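Local coordinates for protein cysteine protease S273R (PDB 6LJ9) that probably cleaves the viral polyprotein precursors pp220 and pp62 into core-shell proteins, as a cysteine protease of the Ulp1/SUMO-protease type, and blunts host innate immune responses, at residues Ala15-Ser26 / Lys70-Ala78; Thr96-Phe107 / Leu237-Asp245. All coordinates share one frame; numbering follows the deposited sequence.

The two contacts follow one another along the chain, and their centres lie about 16 Å apart. Interaction 2 (96-107 with 237-245) is buried near the middle of the protein, where two almost parallel helices pack through aromatic and aliphatic side chains; helix 232-244 also carries the probable nucleophile Cys232 at its start. Interaction 1 (15-26 with 70-78) lies farther out and is only partly buried. There a loop without regular structure is held to helix 68-75 and the residues after it, mostly by polar bonds to backbone atoms. The two are joined directly: Glu16 of interaction 1 forms a salt bridge with Arg241 of interaction 2, and Arg99 probably hydrogen-bonds the carbonyl of Phe76.

Interaction 1: residues Ala15-Ser26 / Lys70-Ala78; sequences AEHITNKDSCLS and KELETRFKA
The irregular loop 15-26, between helices 3-6 and 27-32, wraps the C-terminal part of helix 68-75 away from the active-site residues; the CA atoms of Ala15 and Phe76 lie 4.5 Å apart, and Ala15 N donates to Arg75 O. Arg75 carries most of the contact. Its chain bends at chi3 (63°), which turns the guanidinium into the curve of the loop, where NE is directed at Cys24 O, a contact modelled too short for its length to be trusted. Ile18 CD1 lies over the centre of one guanidinium face, 3.9 Å above the plane, and Ser26 CA covers the rim of the other. One turn earlier, Glu71 OE2 accepts Ser26 OG at 3.0 Å on the syn side and Ser26 N in a bond modelled doubtfully short. Cys24 lays CB over the Phe76 ring, 3.8 Å from its centroid, while Leu25 CD2 meets the ring edge at CE1. Glu16 OE2 and Lys77 NZ form a long salt bridge; stronger partners are Arg241 for Glu16 and His268 O for Lys77. The Cys14-Cys24 disulfide thus closes the loop on itself, while Arg75 and Glu71 hold its backbone to the helix and Phe76 adds the apolar part.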
loop_
_atom_site.group_PDB
_atom_site.type_symbol
_atom_site.label_atom_id
_atom_site.label_comp_id
_atom_site.label_asym_id
_atom_site.label_seq_id
_atom_site.Cartn_x
_atom_site.Cartn_y
_atom_site.Cartn_z
ATOM N N ALA B 15 -18.197 1.843 2.942
ATOM C CA ALA B 15 -16.811 2.160 3.248
ATOM C C ALA B 15 -15.891 1.579 2.178
ATOM O O ALA B 15 -16.177 0.537 1.581
ATOM C CB ALA B 15 -16.425 1.627 4.628
ATOM N N GLU B 16 -14.777 2.274 1.936
ATOM C CA GLU B 16 -13.886 1.898 0.842
ATOM C C GLU B 16 -13.279 0.515 1.054
ATOM O O GLU B 16 -13.078 -0.231 0.090
ATOM C CB GLU B 16 -12.786 2.949 0.682
ATOM C CG GLU B 16 -13.300 4.366 0.489
ATOM C CD GLU B 16 -13.055 4.893 -0.913
ATOM O OE1 GLU B 16 -12.317 4.236 -1.676
ATOM O OE2 GLU B 16 -13.599 5.967 -1.249
ATOM N N HIS B 17 -12.977 0.160 2.302
ATOM C CA HIS B 17 -12.378 -1.134 2.602
ATOM C C HIS B 17 -13.387 -2.275 2.610
ATOM O O HIS B 17 -12.986 -3.429 2.803
ATOM C CB HIS B 17 -11.655 -1.087 3.952
ATOM C CG HIS B 17 -12.543 -0.725 5.101
ATOM N ND1 HIS B 17 -12.885 0.577 5.398
ATOM C CD2 HIS B 17 -13.152 -1.495 6.034
ATOM C CE1 HIS B 17 -13.668 0.593 6.461
ATOM N NE2 HIS B 17 -13.847 -0.650 6.867
ATOM N N ILE B 18 -14.671 -1.990 2.414
ATOM C CA ILE B 18 -15.691 -3.032 2.397
ATOM C C ILE B 18 -15.641 -3.746 1.052
ATOM O O ILE B 18 -15.759 -3.114 -0.004
ATOM C CB ILE B 18 -17.085 -2.447 2.662
ATOM C CG1 ILE B 18 -17.152 -1.848 4.068
ATOM C CG2 ILE B 18 -18.155 -3.514 2.479
ATOM C CD1 ILE B 18 -16.733 -2.804 5.162
ATOM N N THR B 19 -15.472 -5.069 1.090
ATOM C CA THR B 19 -15.347 -5.850 -0.136
ATOM C C THR B 19 -16.704 -6.181 -0.750
ATOM O O THR B 19 -16.796 -6.374 -1.968
ATOM C CB THR B 19 -14.561 -7.136 0.148
ATOM O OG1 THR B 19 -13.317 -6.804 0.776
ATOM C CG2 THR B 19 -14.275 -7.901 -1.138
ATOM N N ASN B 20 -17.762 -6.233 0.065
ATOM C CA ASN B 20 -19.084 -6.596 -0.442
ATOM C C ASN B 20 -19.542 -5.639 -1.538
ATOM O O ASN B 20 -20.021 -6.073 -2.592
ATOM C CB ASN B 20 -20.096 -6.623 0.703
ATOM C CG ASN B 20 -20.077 -7.931 1.465
ATOM O OD1 ASN B 20 -19.819 -8.991 0.895
ATOM N ND2 ASN B 20 -20.354 -7.865 2.762
ATOM N N LYS B 21 -19.425 -4.332 -1.291
ATOM C CA LYS B 21 -19.736 -3.284 -2.261
ATOM C C LYS B 21 -21.221 -3.214 -2.608
ATOM O O LYS B 21 -21.769 -2.116 -2.754
ATOM C CB LYS B 21 -18.908 -3.464 -3.540
ATOM C CG LYS B 21 -17.406 -3.318 -3.345
ATOM C CD LYS B 21 -16.662 -3.458 -4.668
ATOM C CE LYS B 21 -15.172 -3.205 -4.497
ATOM N NZ LYS B 21 -14.439 -3.268 -5.793
ATOM N N ASP B 22 -21.882 -4.364 -2.754
ATOM C CA ASP B 22 -23.307 -4.359 -3.075
ATOM C C ASP B 22 -24.125 -3.799 -1.917
ATOM O O ASP B 22 -24.803 -2.776 -2.057
ATOM C CB ASP B 22 -23.770 -5.773 -3.444
ATOM C CG ASP B 22 -23.227 -6.831 -2.503
ATOM O OD1 ASP B 22 -22.603 -6.464 -1.486
ATOM O OD2 ASP B 22 -23.420 -8.033 -2.786
ATOM N N SER B 23 -24.068 -4.456 -0.763
ATOM C CA SER B 23 -24.715 -3.982 0.452
ATOM C C SER B 23 -23.646 -3.583 1.460
ATOM O O SER B 23 -22.682 -4.325 1.676
ATOM C CB SER B 23 -25.632 -5.057 1.041
ATOM O OG SER B 23 -26.201 -4.629 2.266
ATOM N N CYS B 24 -23.812 -2.407 2.067
ATOM C CA CYS B 24 -22.854 -1.951 3.066
ATOM C C CYS B 24 -23.094 -2.574 4.434
ATOM O O CYS B 24 -22.194 -2.542 5.280
ATOM C CB CYS B 24 -22.896 -0.426 3.203
ATOM S SG CYS B 24 -23.121 0.513 1.674
ATOM N N LEU B 25 -24.274 -3.140 4.669
ATOM C CA LEU B 25 -24.642 -3.616 5.994
ATOM C C LEU B 25 -24.055 -4.996 6.268
ATOM O O LEU B 25 -23.814 -5.789 5.354
ATOM C CB LEU B 25 -26.163 -3.668 6.141
ATOM C CG LEU B 25 -26.902 -2.335 6.011
ATOM C CD1 LEU B 25 -28.405 -2.555 5.916
ATOM C CD2 LEU B 25 -26.567 -1.426 7.180
ATOM N N SER B 26 -23.828 -5.275 7.550
ATOM C CA SER B 26 -23.419 -6.610 7.957
ATOM C C SER B 26 -24.524 -7.611 7.644
ATOM O O SER B 26 -25.710 -7.270 7.610
ATOM C CB SER B 26 -23.088 -6.639 9.451
ATOM O OG SER B 26 -22.088 -5.688 9.771
ATOM N N LYS B 70 -22.491 1.807 15.293
ATOM C CA LYS B 70 -21.237 1.191 14.873
ATOM C C LYS B 70 -21.282 0.778 13.409
ATOM O O LYS B 70 -20.241 0.739 12.743
ATOM C CB LYS B 70 -20.916 -0.013 15.758
ATOM C CG LYS B 70 -19.482 -0.501 15.631
ATOM C CD LYS B 70 -19.078 -1.358 16.819
ATOM C CE LYS B 70 -17.581 -1.621 16.814
ATOM N NZ LYS B 70 -16.805 -0.351 16.798
ATOM N N GLU B 71 -22.472 0.467 12.891
ATOM C CA GLU B 71 -22.600 0.150 11.472
ATOM C C GLU B 71 -22.319 1.377 10.614
ATOM O O GLU B 71 -21.688 1.272 9.554
ATOM C CB GLU B 71 -23.999 -0.399 11.184
ATOM C CG GLU B 71 -24.111 -1.200 9.898
ATOM C CD GLU B 71 -23.801 -2.671 10.099
ATOM O OE1 GLU B 71 -23.319 -3.035 11.192
ATOM O OE2 GLU B 71 -24.049 -3.465 9.168
ATOM N N LEU B 72 -22.772 2.550 11.062
ATOM C CA LEU B 72 -22.533 3.780 10.317
ATOM C C LEU B 72 -21.069 4.200 10.365
ATOM O O LEU B 72 -20.554 4.756 9.389
ATOM C CB LEU B 72 -23.418 4.901 10.861
ATOM C CG LEU B 72 -24.904 4.868 10.503
ATOM C CD1 LEU B 72 -25.678 5.827 11.389
ATOM C CD2 LEU B 72 -25.100 5.222 9.037
ATOM N N GLU B 73 -20.382 3.942 11.480
ATOM C CA GLU B 73 -19.003 4.398 11.620
ATOM C C GLU B 73 -18.005 3.449 10.970
ATOM O O GLU B 73 -16.912 3.881 10.588
ATOM C CB GLU B 73 -18.646 4.578 13.097
ATOM C CG GLU B 73 -19.482 5.612 13.830
ATOM C CD GLU B 73 -18.894 5.985 15.178
ATOM O OE1 GLU B 73 -18.267 7.061 15.277
ATOM O OE2 GLU B 73 -19.050 5.198 16.135
ATOM N N THR B 74 -18.348 2.166 10.834
ATOM C CA THR B 74 -17.393 1.168 10.374
ATOM C C THR B 74 -17.647 0.654 8.965
ATOM O O THR B 74 -16.701 0.193 8.320
ATOM C CB THR B 74 -17.370 -0.032 11.332
ATOM O OG1 THR B 74 -18.671 -0.632 11.381
ATOM C CG2 THR B 74 -16.967 0.409 12.731
ATOM N N ARG B 75 -18.884 0.716 8.471
ATOM C CA ARG B 75 -19.211 0.159 7.167
ATOM C C ARG B 75 -19.775 1.178 6.186
ATOM O O ARG B 75 -20.104 0.806 5.055
ATOM C CB ARG B 75 -20.203 -1.002 7.320
ATOM C CG ARG B 75 -19.662 -2.170 8.128
ATOM C CD ARG B 75 -20.602 -3.361 8.075
ATOM N NE ARG B 75 -20.753 -3.879 6.718
ATOM C CZ ARG B 75 -20.025 -4.868 6.210
ATOM N NH1 ARG B 75 -19.091 -5.454 6.947
ATOM N NH2 ARG B 75 -20.232 -5.275 4.964
ATOM N N PHE B 76 -19.897 2.443 6.578
ATOM C CA PHE B 76 -20.366 3.493 5.691
ATOM C C PHE B 76 -19.345 4.620 5.639
ATOM O O PHE B 76 -18.488 4.754 6.517
ATOM C CB PHE B 76 -21.722 4.052 6.143
ATOM C CG PHE B 76 -22.876 3.120 5.906
ATOM C CD1 PHE B 76 -23.182 2.129 6.824
ATOM C CD2 PHE B 76 -23.662 3.244 4.773
ATOM C CE1 PHE B 76 -24.245 1.272 6.613
ATOM C CE2 PHE B 76 -24.727 2.392 4.555
ATOM C CZ PHE B 76 -25.020 1.404 5.477
ATOM N N LYS B 77 -19.443 5.432 4.590
ATOM C CA LYS B 77 -18.619 6.624 4.505
ATOM C C LYS B 77 -19.126 7.677 5.490
ATOM O O LYS B 77 -20.219 7.572 6.052
ATOM C CB LYS B 77 -18.610 7.171 3.078
ATOM C CG LYS B 77 -17.870 6.286 2.086
ATOM C CD LYS B 77 -17.942 6.843 0.674
ATOM C CE LYS B 77 -17.092 6.023 -0.286
ATOM N NZ LYS B 77 -17.267 6.454 -1.702
ATOM N N ALA B 78 -18.306 8.703 5.701
ATOM C CA ALA B 78 -18.645 9.736 6.664
ATOM C C ALA B 78 -19.858 10.536 6.190
ATOM O O ALA B 78 -20.075 10.698 4.987
ATOM C CB ALA B 78 -17.460 10.672 6.879
#

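Interaction 2: residues Thr96-Phe107 / Leu237-Asp245; sequences TLQRWAIKYTKF and LFYIRARLD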
loop_
_atom_site.group_PDB
_atom_site.type_symbol
_atom_site.label_atom_id
_atom_site.label_comp_id
_atom_site.label_asym_id
_atom_site.label_seq_id
_atom_site.Cartn_x
_atom_site.Cartn_y
_atom_site.Cartn_z
ATOM N N THR B 96 -13.313 11.688 7.200
ATOM C CA THR B 96 -13.000 11.139 5.884
ATOM C C THR B 96 -11.564 10.629 5.830
ATOM O O THR B 96 -11.308 9.523 5.339
ATOM C CB THR B 96 -13.237 12.196 4.800
ATOM O OG1 THR B 96 -14.635 12.501 4.725
ATOM C CG2 THR B 96 -12.760 11.692 3.444
ATOM N N LEU B 97 -10.615 11.422 6.336
ATOM C CA LEU B 97 -9.216 11.005 6.327
ATOM C C LEU B 97 -8.976 9.826 7.261
ATOM O O LEU B 97 -8.089 9.004 7.004
ATOM C CB LEU B 97 -8.313 12.178 6.706
ATOM C CG LEU B 97 -8.343 13.378 5.756
ATOM C CD1 LEU B 97 -7.341 14.431 6.199
ATOM C CD2 LEU B 97 -8.070 12.938 4.327
ATOM N N GLN B 98 -9.751 9.727 8.345
ATOM C CA GLN B 98 -9.659 8.557 9.212
ATOM C C GLN B 98 -10.100 7.287 8.494
ATOM O O GLN B 98 -9.579 6.204 8.782
ATOM C CB GLN B 98 -10.494 8.770 10.475
ATOM C CG GLN B 98 -9.870 9.722 11.483
ATOM C CD GLN B 98 -10.792 10.014 12.651
ATOM O OE1 GLN B 98 -12.004 10.142 12.483
ATOM N NE2 GLN B 98 -10.221 10.116 13.845
ATOM N N ARG B 99 -11.051 7.394 7.562
ATOM C CA ARG B 99 -11.491 6.217 6.819
ATOM C C ARG B 99 -10.490 5.831 5.737
ATOM O O ARG B 99 -10.296 4.641 5.462
ATOM C CB ARG B 99 -12.869 6.464 6.203
ATOM C CG ARG B 99 -14.022 6.320 7.184
ATOM C CD ARG B 99 -15.332 6.809 6.586
ATOM N NE ARG B 99 -16.472 6.448 7.424
ATOM C CZ ARG B 99 -16.845 7.118 8.510
ATOM N NH1 ARG B 99 -16.166 8.189 8.897
ATOM N NH2 ARG B 99 -17.895 6.714 9.212
ATOM N N TRP B 100 -9.849 6.819 5.107
ATOM C CA TRP B 100 -8.846 6.516 4.092
ATOM C C TRP B 100 -7.622 5.845 4.700
ATOM O O TRP B 100 -6.946 5.059 4.024
ATOM C CB TRP B 100 -8.441 7.790 3.352
ATOM C CG TRP B 100 -9.524 8.351 2.484
ATOM C CD1 TRP B 100 -10.738 7.787 2.216
ATOM C CD2 TRP B 100 -9.491 9.590 1.768
ATOM N NE1 TRP B 100 -11.462 8.599 1.378
ATOM C CE2 TRP B 100 -10.719 9.713 1.088
ATOM C CE3 TRP B 100 -8.542 10.609 1.636
ATOM C CZ2 TRP B 100 -11.022 10.813 0.288
ATOM C CZ3 TRP B 100 -8.845 11.700 0.842
ATOM C CH2 TRP B 100 -10.075 11.793 0.178
ATOM N N ALA B 101 -7.322 6.137 5.968
ATOM C CA ALA B 101 -6.201 5.492 6.641
ATOM C C ALA B 101 -6.438 4.004 6.857
ATOM O O ALA B 101 -5.475 3.260 7.065
ATOM C CB ALA B 101 -5.925 6.180 7.977
ATOM N N ILE B 102 -7.695 3.557 6.818
ATOM C CA ILE B 102 -7.983 2.128 6.883
ATOM C C ILE B 102 -7.526 1.441 5.602
ATOM O O ILE B 102 -6.843 0.411 5.636
ATOM C CB ILE B 102 -9.483 1.892 7.135
ATOM C CG1 ILE B 102 -9.982 2.753 8.296
ATOM C CG2 ILE B 102 -9.755 0.421 7.404
ATOM C CD1 ILE B 102 -11.482 2.706 8.487
ATOM N N LYS B 103 -7.899 2.006 4.452
ATOM C CA LYS B 103 -7.589 1.391 3.167
ATOM C C LYS B 103 -6.125 1.588 2.791
ATOM O O LYS B 103 -5.450 0.640 2.375
ATOM C CB LYS B 103 -8.515 1.964 2.091
ATOM C CG LYS B 103 -8.091 1.690 0.660
ATOM C CD LYS B 103 -9.105 2.272 -0.313
ATOM C CE LYS B 103 -8.547 2.348 -1.722
ATOM N NZ LYS B 103 -8.121 1.015 -2.228
ATOM N N TYR B 104 -5.620 2.810 2.932
ATOM C CA TYR B 104 -4.215 3.117 2.673
ATOM C C TYR B 104 -3.461 2.982 3.991
ATOM O O TYR B 104 -3.413 3.917 4.793
ATOM C CB TYR B 104 -4.075 4.510 2.070
ATOM C CG TYR B 104 -4.835 4.684 0.773
ATOM C CD1 TYR B 104 -4.286 4.272 -0.433
ATOM C CD2 TYR B 104 -6.102 5.256 0.756
ATOM C CE1 TYR B 104 -4.975 4.424 -1.621
ATOM C CE2 TYR B 104 -6.798 5.414 -0.430
ATOM C CZ TYR B 104 -6.230 4.996 -1.614
ATOM O OH TYR B 104 -6.919 5.152 -2.796
ATOM N N THR B 105 -2.868 1.808 4.213
ATOM C CA THR B 105 -2.275 1.467 5.500
ATOM C C THR B 105 -0.913 2.108 5.735
ATOM O O THR B 105 -0.366 1.968 6.834
ATOM C CB THR B 105 -2.154 -0.053 5.635
ATOM O OG1 THR B 105 -1.305 -0.561 4.597
ATOM C CG2 THR B 105 -3.525 -0.706 5.523
ATOM N N LYS B 106 -0.345 2.790 4.740
ATOM C CA LYS B 106 0.880 3.561 4.920
ATOM C C LYS B 106 0.620 5.061 4.865
ATOM O O LYS B 106 1.529 5.837 4.555
ATOM C CB LYS B 106 1.927 3.161 3.877
ATOM C CG LYS B 106 2.437 1.735 4.019
ATOM C CD LYS B 106 3.694 1.510 3.189
ATOM C CE LYS B 106 4.209 0.085 3.333
ATOM N NZ LYS B 106 3.271 -0.915 2.749
ATOM N N PHE B 107 -0.607 5.481 5.160
ATOM C CA PHE B 107 -1.015 6.876 5.095
ATOM C C PHE B 107 -1.254 7.403 6.502
ATOM O O PHE B 107 -1.979 6.783 7.288
ATOM C CB PHE B 107 -2.278 7.027 4.242
ATOM C CG PHE B 107 -2.925 8.376 4.347
ATOM C CD1 PHE B 107 -2.293 9.502 3.847
ATOM C CD2 PHE B 107 -4.173 8.517 4.932
ATOM C CE1 PHE B 107 -2.887 10.746 3.938
ATOM C CE2 PHE B 107 -4.774 9.758 5.025
ATOM C CZ PHE B 107 -4.130 10.874 4.527
ATOM N N LEU B 237 -9.607 17.640 -0.416
ATOM C CA LEU B 237 -9.678 16.200 -0.192
ATOM C C LEU B 237 -9.333 15.424 -1.455
ATOM O O LEU B 237 -8.708 14.360 -1.385
ATOM C CB LEU B 237 -11.068 15.816 0.312
ATOM C CG LEU B 237 -11.377 16.116 1.779
ATOM C CD1 LEU B 237 -12.825 15.788 2.084
ATOM C CD2 LEU B 237 -10.449 15.329 2.688
ATOM N N PHE B 238 -9.734 15.937 -2.622
ATOM C CA PHE B 238 -9.448 15.242 -3.872
ATOM C C PHE B 238 -7.955 15.223 -4.169
ATOM O O PHE B 238 -7.440 14.245 -4.722
ATOM C CB PHE B 238 -10.212 15.891 -5.027
ATOM C CG PHE B 238 -9.916 15.282 -6.369
ATOM C CD1 PHE B 238 -10.570 14.132 -6.780
ATOM C CD2 PHE B 238 -8.990 15.861 -7.223
ATOM C CE1 PHE B 238 -10.302 13.568 -8.015
ATOM C CE2 PHE B 238 -8.719 15.301 -8.459
ATOM C CZ PHE B 238 -9.377 14.153 -8.854
ATOM N N TYR B 239 -7.248 16.301 -3.823
ATOM C CA TYR B 239 -5.804 16.336 -4.032
ATOM C C TYR B 239 -5.116 15.229 -3.245
ATOM O O TYR B 239 -4.263 14.510 -3.777
ATOM C CB TYR B 239 -5.249 17.705 -3.637
ATOM C CG TYR B 239 -3.761 17.859 -3.869
ATOM C CD1 TYR B 239 -3.267 18.188 -5.125
ATOM C CD2 TYR B 239 -2.852 17.682 -2.834
ATOM C CE1 TYR B 239 -1.910 18.332 -5.344
ATOM C CE2 TYR B 239 -1.491 17.825 -3.043
ATOM C CZ TYR B 239 -1.027 18.151 -4.301
ATOM O OH TYR B 239 0.324 18.293 -4.517
ATOM N N ILE B 240 -5.485 15.071 -1.972
ATOM C CA ILE B 240 -4.888 14.026 -1.145
ATOM C C ILE B 240 -5.210 12.649 -1.712
ATOM O O ILE B 240 -4.340 11.774 -1.795
ATOM C CB ILE B 240 -5.358 14.162 0.314
ATOM C CG1 ILE B 240 -4.845 15.471 0.922
ATOM C CG2 ILE B 240 -4.909 12.959 1.134
ATOM C CD1 ILE B 240 -5.262 15.688 2.363
ATOM N N ARG B 241 -6.463 12.438 -2.120
ATOM C CA ARG B 241 -6.857 11.133 -2.644
ATOM C C ARG B 241 -6.166 10.835 -3.969
ATOM O O ARG B 241 -5.737 9.699 -4.210
ATOM C CB ARG B 241 -8.375 11.065 -2.803
ATOM C CG ARG B 241 -8.882 9.725 -3.314
ATOM C CD ARG B 241 -8.393 8.585 -2.437
ATOM N NE ARG B 241 -8.836 7.282 -2.924
ATOM C CZ ARG B 241 -9.918 6.649 -2.484
ATOM N NH1 ARG B 241 -10.672 7.197 -1.540
ATOM N NH2 ARG B 241 -10.244 5.465 -2.984
ATOM N N ALA B 242 -6.046 11.839 -4.841
ATOM C CA ALA B 242 -5.369 11.628 -6.117
ATOM C C ALA B 242 -3.890 11.317 -5.914
ATOM O O ALA B 242 -3.337 10.446 -6.595
ATOM C CB ALA B 242 -5.542 12.852 -7.015
ATOM N N ARG B 243 -3.233 12.017 -4.986
ATOM C CA ARG B 243 -1.832 11.721 -4.701
ATOM C C ARG B 243 -1.680 10.337 -4.082
ATOM O O ARG B 243 -0.688 9.642 -4.332
ATOM C CB ARG B 243 -1.240 12.786 -3.777
ATOM C CG ARG B 243 -1.268 14.198 -4.339
ATOM C CD ARG B 243 -0.239 14.405 -5.437
ATOM N NE ARG B 243 1.128 14.326 -4.931
ATOM C CZ ARG B 243 1.941 13.294 -5.132
ATOM N NH1 ARG B 243 1.526 12.251 -5.835
ATOM N NH2 ARG B 243 3.169 13.308 -4.634
ATOM N N LEU B 244 -2.656 9.923 -3.267
ATOM C CA LEU B 244 -2.627 8.581 -2.695
ATOM C C LEU B 244 -2.746 7.518 -3.779
ATOM O O LEU B 244 -2.094 6.470 -3.704
ATOM C CB LEU B 244 -3.744 8.424 -1.662
ATOM C CG LEU B 244 -3.513 9.048 -0.284
ATOM C CD1 LEU B 244 -4.758 8.911 0.580
ATOM C CD2 LEU B 244 -2.314 8.408 0.399
ATOM N N ASP B 245 -3.575 7.768 -4.793
ATOM C CA ASP B 245 -3.683 6.886 -5.947
ATOM C C ASP B 245 -2.634 7.182 -7.010
ATOM O O ASP B 245 -2.798 6.768 -8.164
ATOM C CB ASP B 245 -5.085 6.968 -6.552
ATOM C CG ASP B 245 -6.128 6.303 -5.681
ATOM O OD1 ASP B 245 -5.755 5.420 -4.879
ATOM O OD2 ASP B 245 -7.318 6.661 -5.797
#
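Trp100 is the main bump of this interface: its indole enters a hollow on helix 232-244 lined by Leu237, Ile240, Arg241 and Leu244, a knob-into-hole fit between segments 96-103 and 237-244 that run nearly parallel (7°) with their axes 11.9 Å apart. The six-membered ring goes in first, so that Trp100 CH2 approaches Leu237 O to 3.3 Å in the ring plane and CZ3 meets Ile240 CG2. Arg241 folds over one indole face. Its CG is anti to the backbone N and the chain bends at chi2 (55°), which lays Arg241 CD above the six-membered ring of Trp100, 4.2 Å from its centroid, and carries the guanidinium over the five-membered ring in a cation-pi contact. The guanidinium stands almost upright on the indole, with the planes 83° apart. Thr96 CG2 covers the opposite indole face.

At the C-terminal ends the bump comes from the other helix. Leu244 fills the corner formed by two rings, with CB over the centre of the Tyr104 face and CD1 over the centre of the Phe107 face, 4.1 Å from its centroid; Leu244 CD2 reaches Phe107 CD1 at 3.6 Å. About one turn before Trp100, Leu97 CD2 meets Leu237 CD2 at 3.8 Å, and Leu237 also touches Leu269 of helix 259-269.

Polar groups border this apolar seam. Tyr104 OH donates to Asp245 OD1 in a bond whose modelled length is doubtfully short. Helix 232-244, which begins at the probable nucleophile Cys232, as in Ulp1-type proteases, is thus packed against helix 90-103 and strand 152-158 by aromatic and aliphatic groups, bordered by Arg241, whose charge is probably balanced by Asp245 of its own segment and by Glu16.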